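PDB 5EJR: myosin-I heavy chain from Dictyostelium discoideum, which is an actin-based class VII motor with ATPase activity, involved in the early steps of phagocytosis and adhesion, here represented by its C-terminal MyTH4-FERM tail region. Local coordinates for residues S87-I98 and R188-I197. Sequence-based numbering, arbitrary orientation.
Sequences SLVIQSIISRGI and RKMGPSATEI
The bare CA of G191 lies against helix 86-99 at Q91 and I94, 4.2 Å from Q91 CA, a worked example of how an extended chain can approach a helix most closely at a glycine. On one side the ring of P192 is the main bump, fitting into the hollow between I90 and I94, one turn apart on the helix: I90 CG2 meets its CG at 3.9 Å and I94 CD1 its CD at 3.8 Å, both isoleucines crossing the proline at about a right angle. With chi1 at -168°, I90 turns CG2 to P192 CG and I197 CD1. I197 CD1, from the first turn of helix 194-205, reaches S87 CA at 3.8 Å, while at the far end I98 CD1 rests on K189 O. F133 of helix 121-137 touches both I90 and P192, extending the apolar seam into the helical MyTH4 bundle.

The seam has one direct polar tie. Q91 NE2 donates to P192 O (2.8 Å) almost straight, at 177°; the oxygen lies in the amide plane of Q91, although the donor stands above the plane of the carbonyl. The same nitrogen also bonds E282 of helix 274-283, as does S87 OG. A leucine in place of Q91 would probably leave P192 O without this donor and E282 with one partner fewer.

Beyond the seam, R188 and E196 form a two-pronged salt bridge, NH1 to OE2 at 2.8 Å and NH2 to OE1, while R188 NE pairs with D276. With S193 OG capping E196 N, the chemistry implies that apolar packing seats the chain on helix 86-99, whereas polar bonds fix its turn into helix 194-205 and join both segments to helix 274-283 at the MyTH4-FERM boundary.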
loop_
_atom_site.group_PDB
_atom_site.type_symbol
_atom_site.label_atom_id
_atom_site.label_comp_id
_atom_site.label_asym_id
_atom_site.label_seq_id
_atom_site.Cartn_x
_atom_site.Cartn_y
_atom_site.Cartn_z
ATOM N N SER A 87 -3.844 12.240 -11.628
ATOM C CA SER A 87 -3.734 11.590 -10.313
ATOM C C SER A 87 -2.586 12.186 -9.506
ATOM O O SER A 87 -2.756 12.490 -8.323
ATOM C CB SER A 87 -3.598 10.076 -10.442
ATOM O OG SER A 87 -2.445 9.696 -11.170
ATOM N N LEU A 88 -1.447 12.412 -10.173
ATOM C CA LEU A 88 -0.229 13.027 -9.630
ATOM C C LEU A 88 -0.515 14.466 -9.180
ATOM O O LEU A 88 -0.029 14.884 -8.129
ATOM C CB LEU A 88 0.870 13.012 -10.702
ATOM C CG LEU A 88 2.014 11.989 -10.551
ATOM C CD1 LEU A 88 1.501 10.573 -10.330
ATOM C CD2 LEU A 88 2.938 12.017 -11.766
ATOM N N VAL A 89 -1.384 15.188 -9.926
ATOM C CA VAL A 89 -1.751 16.578 -9.603
ATOM C C VAL A 89 -2.586 16.639 -8.324
ATOM O O VAL A 89 -2.236 17.390 -7.413
ATOM C CB VAL A 89 -2.399 17.309 -10.815
ATOM C CG1 VAL A 89 -3.086 18.606 -10.389
ATOM C CG2 VAL A 89 -1.361 17.590 -11.893
ATOM N N ILE A 90 -3.654 15.825 -8.226
ATOM C CA ILE A 90 -4.492 15.796 -7.024
ATOM C C ILE A 90 -3.708 15.234 -5.808
ATOM O O ILE A 90 -3.935 15.701 -4.701
ATOM C CB ILE A 90 -5.857 15.089 -7.268
ATOM C CG1 ILE A 90 -6.839 15.331 -6.091
ATOM C CG2 ILE A 90 -5.692 13.601 -7.605
ATOM C CD1 ILE A 90 -8.355 15.038 -6.429
ATOM N N GLN A 91 -2.770 14.278 -6.012
ATOM C CA GLN A 91 -1.935 13.767 -4.912
ATOM C C GLN A 91 -1.103 14.916 -4.292
ATOM O O GLN A 91 -1.014 15.007 -3.071
ATOM C CB GLN A 91 -1.022 12.642 -5.396
ATOM C CG GLN A 91 -1.723 11.286 -5.384
ATOM C CD GLN A 91 -1.074 10.326 -6.338
ATOM O OE1 GLN A 91 0.148 10.286 -6.500
ATOM N NE2 GLN A 91 -1.883 9.551 -7.023
ATOM N N SER A 92 -0.575 15.831 -5.146
ATOM C CA SER A 92 0.176 17.033 -4.744
ATOM C C SER A 92 -0.694 17.945 -3.873
ATOM O O SER A 92 -0.260 18.339 -2.789
ATOM C CB SER A 92 0.678 17.786 -5.973
ATOM O OG SER A 92 1.397 18.948 -5.599
ATOM N N ILE A 93 -1.959 18.211 -4.317
ATOM C CA ILE A 93 -2.934 19.048 -3.620
ATOM C C ILE A 93 -3.256 18.494 -2.258
ATOM O O ILE A 93 -3.264 19.249 -1.289
ATOM C CB ILE A 93 -4.228 19.280 -4.463
ATOM C CG1 ILE A 93 -3.913 19.979 -5.805
ATOM C CG2 ILE A 93 -5.300 20.068 -3.669
ATOM C CD1 ILE A 93 -5.017 19.879 -6.858
ATOM N N ILE A 94 -3.550 17.187 -2.176
ATOM C CA ILE A 94 -3.908 16.591 -0.894
ATOM C C ILE A 94 -2.673 16.535 0.013
ATOM O O ILE A 94 -2.802 16.823 1.205
ATOM C CB ILE A 94 -4.680 15.252 -1.061
ATOM C CG1 ILE A 94 -6.181 15.555 -1.361
ATOM C CG2 ILE A 94 -4.560 14.343 0.170
ATOM C CD1 ILE A 94 -6.759 14.659 -2.309
ATOM N N SER A 95 -1.484 16.279 -0.562
ATOM C CA SER A 95 -0.226 16.263 0.210
ATOM C C SER A 95 -0.015 17.649 0.842
ATOM O O SER A 95 0.212 17.745 2.055
ATOM C CB SER A 95 0.954 15.882 -0.678
ATOM O OG SER A 95 2.190 16.121 -0.021
ATOM N N ARG A 96 -0.200 18.729 0.030
ATOM C CA ARG A 96 -0.085 20.108 0.517
ATOM C C ARG A 96 -1.052 20.345 1.680
ATOM O O ARG A 96 -0.654 20.910 2.692
ATOM C CB ARG A 96 -0.297 21.109 -0.634
ATOM C CG ARG A 96 -0.055 22.584 -0.269
ATOM C CD ARG A 96 -0.174 23.506 -1.463
ATOM N NE ARG A 96 0.806 23.225 -2.520
ATOM C CZ ARG A 96 0.540 22.569 -3.646
ATOM N NH1 ARG A 96 -0.683 22.096 -3.877
ATOM N NH2 ARG A 96 1.496 22.359 -4.541
ATOM N N GLY A 97 -2.290 19.856 1.554
ATOM C CA GLY A 97 -3.288 19.980 2.612
ATOM C C GLY A 97 -2.964 19.216 3.877
ATOM O O GLY A 97 -3.194 19.727 4.977
ATOM N N ILE A 98 -2.446 17.975 3.728
ATOM C CA ILE A 98 -2.024 17.100 4.845
ATOM C C ILE A 98 -0.923 17.787 5.693
ATOM O O ILE A 98 -1.107 17.958 6.902
ATOM C CB ILE A 98 -1.557 15.685 4.327
ATOM C CG1 ILE A 98 -2.758 14.796 3.923
ATOM C CG2 ILE A 98 -0.666 14.962 5.351
ATOM C CD1 ILE A 98 -2.396 13.552 3.108
ATOM N N ARG A 188 -6.326 8.704 6.157
ATOM C CA ARG A 188 -5.584 8.457 4.908
ATOM C C ARG A 188 -4.324 9.321 4.837
ATOM O O ARG A 188 -4.345 10.451 5.318
ATOM C CB ARG A 188 -6.479 8.713 3.675
ATOM C CG ARG A 188 -7.537 7.630 3.406
ATOM C CD ARG A 188 -7.008 6.405 2.654
ATOM N NE ARG A 188 -6.376 6.760 1.386
ATOM C CZ ARG A 188 -7.021 6.886 0.232
ATOM N NH1 ARG A 188 -8.325 6.632 0.158
ATOM N NH2 ARG A 188 -6.367 7.251 -0.861
ATOM N N LYS A 189 -3.229 8.784 4.249
ATOM C CA LYS A 189 -1.929 9.461 4.173
ATOM C C LYS A 189 -1.608 9.974 2.780
ATOM O O LYS A 189 -0.651 10.729 2.611
ATOM C CB LYS A 189 -0.795 8.504 4.625
ATOM C CG LYS A 189 -0.986 7.832 5.982
ATOM C CD LYS A 189 -0.619 8.742 7.139
ATOM C CE LYS A 189 -0.841 8.094 8.487
ATOM N NZ LYS A 189 -2.268 8.112 8.897
ATOM N N MET A 190 -2.327 9.483 1.773
ATOM C CA MET A 190 -2.086 9.857 0.386
ATOM C C MET A 190 -3.377 10.311 -0.269
ATOM O O MET A 190 -4.475 9.963 0.193
ATOM C CB MET A 190 -1.541 8.662 -0.428
ATOM C CG MET A 190 -0.198 8.131 0.030
ATOM S SD MET A 190 1.179 9.244 -0.330
ATOM C CE MET A 190 1.498 8.836 -2.029
ATOM N N GLY A 191 -3.207 11.047 -1.368
ATOM C CA GLY A 191 -4.284 11.462 -2.253
ATOM C C GLY A 191 -4.641 10.263 -3.115
ATOM O O GLY A 191 -4.010 9.202 -2.981
ATOM N N PRO A 192 -5.625 10.361 -4.031
ATOM C CA PRO A 192 -6.011 9.161 -4.792
ATOM C C PRO A 192 -5.161 8.819 -6.002
ATOM O O PRO A 192 -4.692 9.704 -6.710
ATOM C CB PRO A 192 -7.450 9.467 -5.195
ATOM C CG PRO A 192 -7.455 10.965 -5.362
ATOM C CD PRO A 192 -6.507 11.510 -4.341
ATOM N N SER A 193 -5.021 7.500 -6.271
ATOM C CA SER A 193 -4.333 6.960 -7.442
ATOM C C SER A 193 -5.317 7.060 -8.606
ATOM O O SER A 193 -6.505 7.248 -8.360
ATOM C CB SER A 193 -3.986 5.484 -7.220
ATOM O OG SER A 193 -5.143 4.712 -6.929
ATOM N N ALA A 194 -4.856 6.865 -9.849
ATOM C CA ALA A 194 -5.739 6.856 -11.029
ATOM C C ALA A 194 -6.758 5.709 -10.908
ATOM O O ALA A 194 -7.890 5.855 -11.369
ATOM C CB ALA A 194 -4.924 6.709 -12.300
ATOM N N THR A 195 -6.378 4.617 -10.188
ATOM C CA THR A 195 -7.236 3.460 -9.882
ATOM C C THR A 195 -8.387 3.879 -8.966
ATOM O O THR A 195 -9.546 3.563 -9.259
ATOM C CB THR A 195 -6.396 2.318 -9.261
ATOM O OG1 THR A 195 -5.485 1.864 -10.253
ATOM C CG2 THR A 195 -7.248 1.135 -8.772
ATOM N N GLU A 196 -8.062 4.551 -7.839
ATOM C CA GLU A 196 -9.060 5.022 -6.871
ATOM C C GLU A 196 -9.998 6.024 -7.525
ATOM O O GLU A 196 -11.168 6.086 -7.159
ATOM C CB GLU A 196 -8.393 5.704 -5.677
ATOM C CG GLU A 196 -9.373 5.963 -4.539
ATOM C CD GLU A 196 -8.783 6.525 -3.270
ATOM O OE1 GLU A 196 -7.537 6.592 -3.180
ATOM O OE2 GLU A 196 -9.563 6.883 -2.357
ATOM N N ILE A 197 -9.466 6.826 -8.463
ATOM C CA ILE A 197 -10.237 7.854 -9.159
ATOM C C ILE A 197 -11.307 7.187 -10.026
ATOM O O ILE A 197 -12.485 7.489 -9.854
ATOM C CB ILE A 197 -9.304 8.848 -9.919
ATOM C CG1 ILE A 197 -8.599 9.791 -8.905
ATOM C CG2 ILE A 197 -10.088 9.674 -10.947
ATOM C CD1 ILE A 197 -7.267 10.476 -9.407
#